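Local coordinates for protein alpha-galacturonidase (Bacillus subtilis, PDB 3FEF) that hydrolyses alpha-1,4-linked galacturonides, probably di-galacturonate in nature, as an NAD- and manganese-dependent family 4 glycoside hydrolase, at residues G351-L356 against P375-L381; K164-C168 against N344-P348; F207-T211 against Y262-A268. All coordinates share one frame; numbering follows the deposited sequence.

Contact 1 of 3, residues G351-L356 against P375-L381; sequences GQVLNL and PILSGAL
Gln352 reaches Pro375 because its CG stands between the backbone N and the carbonyl carbon (chi1 63°) and the chain then bends at CG (chi2 -95°), which lays the amide against the proline ring. Gln352 CD comes to 3.5 Å from Pro375 CB, and NE2 lies close to both CB and CG of that ring. On the facing segment, Leu377 has CG anti to its carbonyl carbon, and its CD2 methyl is carried to 3.6 Å from Gln352 CA, next to the carbonyl of Gly351.

Two backbone hydrogen bonds join 351-356, in the loop between strands 341-348 and 361-369, to 375-381, which leads from the end of strand 372-375 to helix 383-405. Ser378 N donates to Gln352 O at 3.0 Å, whereas Leu354 N donates almost straight (178°) to Gly379 O, approaching from above the carbonyl plane. Two waters continue the pairing: one accepts from Gly379 N and donates to Gly351 O, the other accepts from Leu381 N and donates to Leu354 O. Apolar contacts flank the bonds. Leu354 CB meets Ala380 CB at 4.2 Å, and the Leu356 and Leu381 side chains cross at about a right angle, with Leu356 CD2 4.1 Å from Leu381 CD1.

The polar end of Gln352 is held by residues just before the segment, OE1 by Gln350 N and NE2 by Pro348 O. Leu377 packs on Leu377 of a second subunit, placing this loop pair at a tetramer interface. With the amide fixed at both ends, its contact with Pro375 is one of van der Waals packing, while direct and water-mediated backbone bonds hold the loops together.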
# COMPACT_ATOMS: atom_id res chain seq x y z
N GLY A 351 7.87 6.19 1.57
CA GLY A 351 6.85 7.18 1.28
C GLY A 351 7.38 8.58 1.07
O GLY A 351 6.62 9.48 0.73
N GLN A 352 8.68 8.81 1.29
CA GLN A 352 9.19 10.18 1.20
C GLN A 352 9.23 10.66 -0.25
O GLN A 352 9.34 11.85 -0.51
CB GLN A 352 10.58 10.34 1.87
CG GLN A 352 11.75 9.54 1.27
CD GLN A 352 11.97 8.22 2.00
OE1 GLN A 352 11.03 7.63 2.51
NE2 GLN A 352 13.21 7.75 2.05
N VAL A 353 9.21 9.72 -1.18
CA VAL A 353 8.97 10.09 -2.58
C VAL A 353 7.77 9.31 -3.06
O VAL A 353 7.76 8.08 -3.00
CB VAL A 353 10.14 9.81 -3.52
CG1 VAL A 353 9.71 10.14 -4.96
CG2 VAL A 353 11.40 10.67 -3.14
N LEU A 354 6.76 10.03 -3.53
CA LEU A 354 5.50 9.42 -3.98
C LEU A 354 5.62 8.63 -5.27
O LEU A 354 6.34 9.04 -6.17
CB LEU A 354 4.40 10.50 -4.16
CG LEU A 354 3.85 11.15 -2.89
CD1 LEU A 354 2.67 12.16 -3.16
CD2 LEU A 354 3.43 10.05 -1.93
N ASN A 355 4.85 7.54 -5.38
CA ASN A 355 4.73 6.76 -6.62
C ASN A 355 6.02 6.08 -7.07
O ASN A 355 6.19 5.81 -8.24
CB ASN A 355 4.21 7.64 -7.79
CG ASN A 355 3.02 8.49 -7.41
OD1 ASN A 355 2.11 8.04 -6.70
ND2 ASN A 355 3.03 9.72 -7.88
N LEU A 356 6.94 5.83 -6.15
CA LEU A 356 8.19 5.13 -6.49
C LEU A 356 8.24 3.92 -5.60
O LEU A 356 7.77 3.98 -4.47
CB LEU A 356 9.41 6.03 -6.24
CG LEU A 356 10.23 6.64 -7.39
CD1 LEU A 356 9.39 7.06 -8.58
CD2 LEU A 356 11.09 7.80 -6.91
N PRO A 375 13.60 10.50 7.09
CA PRO A 375 13.25 11.14 5.83
C PRO A 375 12.04 12.07 5.99
O PRO A 375 11.15 11.83 6.80
CB PRO A 375 12.92 9.95 4.91
CG PRO A 375 13.72 8.77 5.49
CD PRO A 375 13.70 9.03 7.01
N ILE A 376 12.06 13.14 5.22
CA ILE A 376 10.99 14.11 5.18
C ILE A 376 10.15 13.84 3.92
O ILE A 376 10.69 13.67 2.84
CB ILE A 376 11.62 15.53 5.15
CG1 ILE A 376 12.25 15.83 6.52
CG2 ILE A 376 10.59 16.58 4.77
CD1 ILE A 376 13.18 17.02 6.56
N LEU A 377 8.84 13.73 4.10
CA LEU A 377 7.92 13.52 2.98
C LEU A 377 8.05 14.68 1.98
O LEU A 377 7.82 15.82 2.33
CB LEU A 377 6.48 13.38 3.48
CG LEU A 377 6.27 12.19 4.42
CD1 LEU A 377 4.78 11.96 4.71
CD2 LEU A 377 6.92 10.90 3.86
N SER A 378 8.46 14.36 0.77
CA SER A 378 8.82 15.38 -0.20
C SER A 378 7.90 15.46 -1.42
O SER A 378 8.16 16.25 -2.32
CB SER A 378 10.27 15.17 -0.63
OG SER A 378 11.11 15.35 0.51
N GLY A 379 6.85 14.64 -1.47
CA GLY A 379 5.88 14.69 -2.56
C GLY A 379 6.29 13.95 -3.82
O GLY A 379 7.03 12.98 -3.75
N ALA A 380 5.78 14.41 -4.96
CA ALA A 380 5.95 13.76 -6.26
C ALA A 380 6.93 14.49 -7.19
O ALA A 380 7.07 15.70 -7.13
CB ALA A 380 4.57 13.64 -7.00
N LEU A 381 7.57 13.74 -8.08
CA LEU A 381 8.35 14.31 -9.17
C LEU A 381 7.40 14.77 -10.27
O LEU A 381 6.23 14.41 -10.25
CB LEU A 381 9.28 13.23 -9.72
CG LEU A 381 10.38 12.78 -8.72
CD1 LEU A 381 10.85 11.35 -9.02
CD2 LEU A 381 11.55 13.75 -8.76
O HOH W 1 6.06 12.12 0.16
O HOH W 2 6.87 11.04 -8.23

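Contact 2 of 3, residues K164-C168 against N344-P348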
# COMPACT_ATOMS: atom_id res chain seq x y z
N LYS A 164 21.89 0.48 9.81
CA LYS A 164 21.62 1.90 9.86
C LYS A 164 22.52 2.65 8.89
O LYS A 164 23.60 3.09 9.26
CB LYS A 164 21.83 2.42 11.27
CG LYS A 164 20.80 1.88 12.23
CD LYS A 164 21.41 1.63 13.61
CE LYS A 164 21.30 2.83 14.50
NZ LYS A 164 22.32 2.72 15.55
N ALA A 165 22.06 2.77 7.64
CA ALA A 165 22.89 3.31 6.58
C ALA A 165 22.25 4.41 5.76
O ALA A 165 21.07 4.34 5.38
CB ALA A 165 23.34 2.17 5.63
N ILE A 166 23.06 5.42 5.44
CA ILE A 166 22.67 6.40 4.45
C ILE A 166 23.74 6.52 3.38
O ILE A 166 24.90 6.18 3.61
CB ILE A 166 22.46 7.76 5.07
CG1 ILE A 166 23.81 8.34 5.53
CG2 ILE A 166 21.52 7.63 6.28
CD1 ILE A 166 23.65 9.62 6.34
N GLY A 167 23.34 6.99 2.21
CA GLY A 167 24.27 7.37 1.17
C GLY A 167 24.31 8.89 1.07
O GLY A 167 23.25 9.55 1.14
N CYS A 168 25.53 9.43 0.89
CA CYS A 168 25.74 10.88 0.75
C CYS A 168 26.38 11.28 -0.56
O CYS A 168 27.30 10.64 -1.06
CB CYS A 168 26.64 11.41 1.88
SG CYS A 168 25.74 11.55 3.40
N ASN A 344 20.16 16.53 2.58
CA ASN A 344 19.64 15.52 1.66
C ASN A 344 20.49 14.26 1.77
O ASN A 344 21.72 14.34 1.83
CB ASN A 344 19.64 16.01 0.20
CG ASN A 344 21.00 16.53 -0.25
OD1 ASN A 344 21.51 17.52 0.28
ND2 ASN A 344 21.59 15.85 -1.23
N VAL A 345 19.82 13.11 1.78
CA VAL A 345 20.50 11.84 1.87
C VAL A 345 19.76 10.74 1.11
O VAL A 345 18.58 10.86 0.77
CB VAL A 345 20.64 11.38 3.33
CG1 VAL A 345 21.30 12.46 4.18
CG2 VAL A 345 19.29 11.03 3.89
N ASN A 346 20.47 9.64 0.90
CA ASN A 346 19.92 8.49 0.24
C ASN A 346 19.52 7.42 1.26
O ASN A 346 20.33 7.01 2.08
CB ASN A 346 20.95 7.95 -0.76
CG ASN A 346 21.05 8.81 -2.00
OD1 ASN A 346 20.51 8.45 -3.04
ND2 ASN A 346 21.72 9.97 -1.89
N MSE A 347 18.28 6.97 1.18
CA MSE A 347 17.74 5.98 2.09
C MSE A 347 16.59 5.21 1.45
O MSE A 347 15.95 5.71 0.53
CB MSE A 347 17.16 6.69 3.31
CG MSE A 347 18.23 7.18 4.23
SE MSE A 347 17.38 7.76 5.85
CE MSE A 347 17.63 6.05 6.80
N PRO A 348 16.28 4.03 1.98
CA PRO A 348 15.12 3.27 1.51
C PRO A 348 13.84 4.11 1.51
O PRO A 348 13.56 4.82 2.48
CB PRO A 348 14.98 2.13 2.52
CG PRO A 348 16.40 2.00 3.20
CD PRO A 348 16.92 3.44 3.18
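Gly167 and Asn346 form a single antiparallel bridge of the hydrogen-bonded kind, at which the edge strand 164-167 of the parallel Rossmann-type sheet meets strand 341-348 of a three-stranded antiparallel sheet. The N-to-C directions of the short strand segments make 130°, well short of antiparallel, consistent with a pairing limited to one bridge.

Two backbone bonds close the bridge: Gly167 N donates to Asn346 O at 3.0 Å, and Asn346 N donates to Gly167 O at 2.8 Å, the latter in the carbonyl plane. Asn346 O is also approached by Ile166 CA in a CH...O contact of 3.4 Å. The Asn346 amide adds a weak bond from ND2 to Gly167 O, but its stronger partner is Glu363 OE1 on the neighbouring strand 361-369. This asparagine side chain lies about 8 Å from the bound magnesium ion and about 5 Å from the side chain of Cys169, which binds that ion.

Apolar packing is supplied by Ile166. With chi1 at 69° its CG1 branch is directed to the Val345 side, and CD1 faces Val345 CG1 at 4.3 Å. The other branch turns to selenomethionine Met347, where the two side chains meet at a slant and Ile166 CG2 rests 3.9 Å from Met347 CG.

Contact 3 of 3, residues F207-T211 against Y262-A268; sequences FTWIT and YGAIPAA
The antiparallel pairing of strand 207-210 with the short strand 265-266 joins Ile210 to Ile265 through two backbone hydrogen bonds, Ile210 N to Ile265 O and Ile265 N to Ile210 O, each 2.9 Å long. Ala267 N continues the pairing with a 2.7 Å bond to Thr208 O. A chi1 of 38° turns Thr208 OG1 in over its own backbone, from where it donates to Ala267 O from well above the carbonyl plane, so Ala267 is gripped through both its N and its O.

These strands belong to the antiparallel sheet of the family 4 C-terminal domain, and the chain enters 207-211 directly after the metal ligand His206. On one face of the pairing, Pro266 CA sits over the six-membered ring of Trp209 in a CH-pi contact, 4.2 Å from its centroid, while Pro266 CG meets Trp209 CZ3 at 3.6 Å. Ala264 O lies at the edge of the indole, and Tyr262 packs obliquely beside it, CD2 3.8 Å from Trp209 CH2 with the ring planes at 81°. The other face carries Ile210 and Ile265, their CB atoms 4.1 Å apart, packed against Thr175 of helix 171-187; Ile210 CG1 also touches Ala267 CB at 3.8 Å.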
# COMPACT_ATOMS: atom_id res chain seq x y z
N PHE A 207 20.10 12.00 -10.11
CA PHE A 207 18.88 12.30 -10.87
C PHE A 207 17.86 12.87 -9.87
O PHE A 207 16.76 12.34 -9.70
CB PHE A 207 18.34 11.04 -11.54
CG PHE A 207 17.33 11.30 -12.65
CD1 PHE A 207 17.67 12.10 -13.75
CD2 PHE A 207 16.06 10.74 -12.60
CE1 PHE A 207 16.75 12.33 -14.77
CE2 PHE A 207 15.14 10.97 -13.61
CZ PHE A 207 15.49 11.78 -14.71
N THR A 208 18.28 13.95 -9.20
CA THR A 208 17.52 14.64 -8.19
C THR A 208 16.89 15.91 -8.73
O THR A 208 17.43 16.55 -9.64
CB THR A 208 18.45 15.06 -7.02
OG1 THR A 208 19.71 15.46 -7.57
CG2 THR A 208 18.68 13.89 -6.07
N TRP A 209 15.75 16.29 -8.16
CA TRP A 209 14.97 17.40 -8.68
C TRP A 209 14.47 18.27 -7.54
O TRP A 209 14.12 17.78 -6.46
CB TRP A 209 13.79 16.87 -9.50
CG TRP A 209 14.27 16.08 -10.68
CD1 TRP A 209 14.79 14.82 -10.68
CD2 TRP A 209 14.30 16.53 -12.05
NE1 TRP A 209 15.14 14.45 -11.96
CE2 TRP A 209 14.85 15.48 -12.81
CE3 TRP A 209 13.91 17.71 -12.69
CZ2 TRP A 209 15.03 15.58 -14.19
CZ3 TRP A 209 14.09 17.81 -14.06
CH2 TRP A 209 14.64 16.76 -14.80
N ILE A 210 14.39 19.55 -7.82
CA ILE A 210 13.89 20.49 -6.84
C ILE A 210 12.57 21.00 -7.33
O ILE A 210 12.49 21.66 -8.37
CB ILE A 210 14.90 21.64 -6.62
CG1 ILE A 210 16.20 21.07 -6.04
CG2 ILE A 210 14.29 22.71 -5.72
CD1 ILE A 210 17.43 22.09 -6.00
N THR A 211 11.52 20.70 -6.57
CA THR A 211 10.17 21.08 -6.96
C THR A 211 9.69 22.33 -6.20
O THR A 211 8.70 22.94 -6.56
CB THR A 211 9.22 19.91 -6.69
OG1 THR A 211 9.30 19.57 -5.30
CG2 THR A 211 9.62 18.71 -7.50
N TYR A 262 10.34 19.91 -18.01
CA TYR A 262 9.69 19.22 -16.89
C TYR A 262 9.11 20.10 -15.81
O TYR A 262 8.29 19.65 -15.03
CB TYR A 262 10.64 18.18 -16.28
CG TYR A 262 10.99 17.05 -17.22
CD1 TYR A 262 10.03 16.09 -17.57
CD2 TYR A 262 12.27 16.92 -17.74
CE1 TYR A 262 10.35 15.03 -18.42
CE2 TYR A 262 12.61 15.86 -18.59
CZ TYR A 262 11.64 14.91 -18.91
OH TYR A 262 11.96 13.87 -19.76
N GLY A 263 9.53 21.36 -15.75
CA GLY A 263 8.99 22.30 -14.76
C GLY A 263 9.53 22.16 -13.33
O GLY A 263 9.05 22.82 -12.42
N ALA A 264 10.51 21.28 -13.13
CA ALA A 264 11.21 21.22 -11.84
C ALA A 264 12.68 21.46 -12.12
O ALA A 264 13.12 21.24 -13.22
CB ALA A 264 10.98 19.88 -11.14
N ILE A 265 13.44 21.92 -11.14
CA ILE A 265 14.83 22.22 -11.35
C ILE A 265 15.73 20.99 -11.20
O ILE A 265 15.84 20.43 -10.14
CB ILE A 265 15.30 23.30 -10.36
CG1 ILE A 265 14.48 24.59 -10.53
CG2 ILE A 265 16.82 23.51 -10.49
CD1 ILE A 265 14.80 25.69 -9.48
N PRO A 266 16.41 20.59 -12.28
CA PRO A 266 17.28 19.43 -12.18
C PRO A 266 18.39 19.76 -11.20
O PRO A 266 18.92 20.88 -11.22
CB PRO A 266 17.83 19.29 -13.60
CG PRO A 266 16.87 20.08 -14.48
CD PRO A 266 16.47 21.22 -13.61
N ALA A 267 18.72 18.83 -10.32
CA ALA A 267 19.60 19.15 -9.19
C ALA A 267 20.85 18.29 -9.11
O ALA A 267 21.17 17.76 -8.05
CB ALA A 267 18.81 19.07 -7.86
N ALA A 268 21.53 18.14 -10.25
CA ALA A 268 22.86 17.53 -10.35
C ALA A 268 23.61 18.18 -11.52
O ALA A 268 22.99 18.85 -12.35
CB ALA A 268 22.78 16.00 -10.57

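In the fold
Along the chain, contact 2 spans the longest separation, bringing 164-168 to 344-348, and both segments of contact 3 fall within that interval; contact 1 follows. Contacts 1 and 3 lie wholly within the C-terminal family region, and helix 383-405 packs against both. Contact 1 has its centre about 14 Å from each of the others and touches both: Pro375 packs on Met347 of contact 2, and Leu381 on Trp209 of contact 3. Contacts 2 and 3 do not touch, their nearest atoms about 6 Å apart. Contact 2 thus ties the Rossmann-type region, which probably binds NAD, to the C-terminal region beside the metal, and contacts 2 and 3 both run close to Cys169 and His206.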